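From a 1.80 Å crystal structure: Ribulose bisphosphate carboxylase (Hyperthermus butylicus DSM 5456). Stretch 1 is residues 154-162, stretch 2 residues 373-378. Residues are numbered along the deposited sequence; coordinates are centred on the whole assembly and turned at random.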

# COMPACT_ATOMS: atom_id res chain seq x y z
N ASN A 154 -5.74 -20.53 4.06
CA ASN A 154 -5.31 -21.71 4.83
C ASN A 154 -6.52 -22.57 5.17
O ASN A 154 -6.48 -23.80 5.13
CB ASN A 154 -4.66 -21.28 6.13
CG ASN A 154 -3.96 -22.44 6.86
OD1 ASN A 154 -3.50 -23.36 6.22
ND2 ASN A 154 -3.86 -22.37 8.18
N LYS A 155 -7.61 -21.90 5.53
CA LYS A 155 -8.82 -22.57 6.04
C LYS A 155 -10.00 -22.46 5.09
O LYS A 155 -10.65 -23.48 4.81
CB LYS A 155 -9.21 -22.01 7.40
CG LYS A 155 -8.17 -22.28 8.52
CD LYS A 155 -8.12 -23.74 8.81
CE LYS A 155 -7.03 -24.02 9.83
NZ LYS A 155 -7.22 -25.39 10.29
N GLY A 156 -10.21 -21.30 4.54
CA GLY A 156 -11.36 -21.05 3.67
C GLY A 156 -12.68 -21.09 4.44
O GLY A 156 -12.72 -21.22 5.67
N ILE A 157 -13.76 -20.95 3.69
CA ILE A 157 -15.10 -21.03 4.28
C ILE A 157 -15.25 -22.31 5.10
O ILE A 157 -15.67 -22.30 6.27
CB ILE A 157 -16.13 -20.97 3.15
CG1 ILE A 157 -16.03 -19.55 2.49
CG2 ILE A 157 -17.55 -21.18 3.73
CD1 ILE A 157 -17.08 -19.31 1.38
N GLN A 158 -14.92 -23.44 4.51
CA GLN A 158 -15.21 -24.70 5.19
C GLN A 158 -14.33 -24.89 6.41
O GLN A 158 -14.79 -25.39 7.44
CB GLN A 158 -15.12 -25.86 4.22
CG GLN A 158 -16.28 -25.90 3.17
CD GLN A 158 -17.74 -25.66 3.70
OE1 GLN A 158 -18.19 -26.24 4.70
NE2 GLN A 158 -18.47 -24.80 3.00
N GLY A 159 -13.06 -24.45 6.35
CA GLY A 159 -12.23 -24.61 7.52
C GLY A 159 -12.62 -23.71 8.67
O GLY A 159 -12.47 -24.09 9.83
N VAL A 160 -13.12 -22.49 8.37
CA VAL A 160 -13.60 -21.61 9.42
C VAL A 160 -14.90 -22.17 10.01
O VAL A 160 -15.12 -22.14 11.23
CB VAL A 160 -13.83 -20.21 8.87
CG1 VAL A 160 -14.61 -19.31 9.84
CG2 VAL A 160 -12.39 -19.59 8.37
N ARG A 161 -15.78 -22.65 9.15
CA ARG A 161 -17.01 -23.25 9.71
C ARG A 161 -16.65 -24.41 10.63
O ARG A 161 -17.37 -24.70 11.61
CB ARG A 161 -17.92 -23.73 8.59
CG ARG A 161 -18.59 -22.63 7.78
CD ARG A 161 -19.64 -23.21 6.86
NE ARG A 161 -20.48 -22.16 6.28
CZ ARG A 161 -21.39 -21.44 6.94
NH1 ARG A 161 -21.63 -21.64 8.23
NH2 ARG A 161 -22.04 -20.49 6.29
N GLU A 162 -15.60 -25.15 10.29
CA GLU A 162 -15.30 -26.31 11.13
C GLU A 162 -14.67 -25.87 12.44
O GLU A 162 -14.97 -26.45 13.48
CB GLU A 162 -14.40 -27.29 10.40
CG GLU A 162 -15.10 -27.96 9.23
CD GLU A 162 -14.11 -28.44 8.17
OE1 GLU A 162 -14.35 -29.52 7.57
OE2 GLU A 162 -13.09 -27.74 7.94
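Stretch 2 373-378: IKPVFP

Residues 373-378 pass as an extended segment across the N-terminal part of the helix in stretch 1, held there by two hydrogen bonds to backbone atoms and by an apolar cluster in which Ile-157 and Phe-377 are the main partners. The contact is compact, burying 436 Å² summed over both sides, and the residues that touch are at least 216 apart in sequence.

The backbone of stretch 2 is extended throughout, with phi between -129° and -68° and psi between 116° and 157°; Phe-377 and Pro-378 enter a strand that continues later in the chain. Stretch 1 is helical over most of its length and runs on past Glu-162, with bonds from Val-160 N to Gly-156 O (3.0 Å) and from Arg-161 N to Ile-157 O (2.9 Å). Where the backbones come nearest, their chain directions match locally: the CA of Gly-156 lies 5.2 Å from the CA of Val-376, and the CA of Ile-157 lies 5.5 Å from the CA of Phe-377. Lys-374 reaches back to the residues before Gly-156, whereas Phe-377 reaches forward along the helix.

Lys-374 points its CA-to-CB bond toward stretch 1. With chi1 in the m well and chi2 to chi4 all t, its chain is stretched out, passing Lys-155 O with CD at 3.7 Å and placing NZ 3.0 Å from Asn-154 O, to which it donates a hydrogen bond. The second bond is between main chains, from Ile-157 N to Pro-375 O at 3.2 Å, with a bent N-H...O angle of 141°. The same carbonyl oxygen, Pro-375 O, lies just 3.1 Å from Gly-156 CA. There is no room here for a side chain: an ideal CB on Gly-156 would fall 2.9 Å from Lys-374 CB, a clash, and a tight 3.0 Å from Pro-375 O. The positive phi of 68° at this residue independently favours glycine.

Beyond this pinch point the contact becomes largely apolar. Ile-157, with chi1 m and chi2 t, carries its CD1 to 4.0 Å from Pro-375 CB and 3.6 Å from Val-376 O, while its CG2 approaches Phe-377 CZ at 3.6 Å. This methyl sits over a face of the aromatic ring, with CG2 4.0 Å from the centroid of Phe-377 and 25° off the ring normal, a CH-pi arrangement. The CA-to-CB bond of Phe-377 points sideways, but the end of its side chain comes nearer to the helix, giving this residue the largest covered area of the contact, 110 Å². One helical turn on from Gly-156, Val-160 points toward stretch 2 and brings CG1 to 3.7 Å from Phe-377 CE2. Arg-161 adds its aliphatic portion at the ring edge, where CG lies 3.8 Å from Phe-377 CZ; its guanidinium has Phe-377 CZ over one face and is hydrogen-bonded elsewhere in the structure.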

# COMPACT_ATOMS: atom_id res chain seq x y z
N ILE A 373 -7.31 -23.05 -4.89
CA ILE A 373 -7.34 -21.85 -4.04
C ILE A 373 -8.70 -21.88 -3.33
O ILE A 373 -9.72 -21.80 -3.99
CB ILE A 373 -7.18 -20.54 -4.84
CG1 ILE A 373 -5.90 -20.51 -5.72
CG2 ILE A 373 -7.25 -19.33 -3.89
CD1 ILE A 373 -4.63 -20.32 -5.01
N LYS A 374 -8.71 -22.02 -1.99
CA LYS A 374 -9.97 -22.21 -1.26
C LYS A 374 -10.79 -20.93 -1.34
O LYS A 374 -10.22 -19.86 -1.57
CB LYS A 374 -9.68 -22.48 0.21
CG LYS A 374 -9.14 -23.99 0.44
CD LYS A 374 -8.58 -24.15 1.79
CE LYS A 374 -8.23 -25.70 1.99
NZ LYS A 374 -7.50 -25.87 3.24
N PRO A 375 -12.11 -21.03 -1.24
CA PRO A 375 -12.95 -19.82 -1.18
C PRO A 375 -12.78 -19.04 0.12
O PRO A 375 -12.42 -19.56 1.17
CB PRO A 375 -14.37 -20.37 -1.30
CG PRO A 375 -14.28 -21.76 -0.78
CD PRO A 375 -12.88 -22.29 -1.11
N VAL A 376 -13.11 -17.77 0.03
CA VAL A 376 -12.94 -16.79 1.10
C VAL A 376 -14.34 -16.44 1.64
O VAL A 376 -15.25 -16.28 0.85
CB VAL A 376 -12.25 -15.52 0.53
CG1 VAL A 376 -12.32 -14.41 1.53
CG2 VAL A 376 -10.76 -15.93 0.19
N PHE A 377 -14.47 -16.18 2.95
CA PHE A 377 -15.72 -15.62 3.53
C PHE A 377 -15.84 -14.14 3.21
O PHE A 377 -15.05 -13.34 3.73
CB PHE A 377 -15.74 -15.77 5.05
CG PHE A 377 -16.59 -16.90 5.57
CD1 PHE A 377 -17.98 -16.99 5.27
CD2 PHE A 377 -16.02 -17.87 6.39
CE1 PHE A 377 -18.78 -18.04 5.77
CE2 PHE A 377 -16.79 -18.91 6.87
CZ PHE A 377 -18.15 -19.02 6.56
N PRO A 378 -16.85 -13.71 2.47
CA PRO A 378 -17.11 -12.27 2.35
C PRO A 378 -17.64 -11.79 3.68
O PRO A 378 -18.40 -12.50 4.36
CB PRO A 378 -18.20 -12.17 1.26
CG PRO A 378 -18.29 -13.50 0.66
CD PRO A 378 -17.75 -14.53 1.65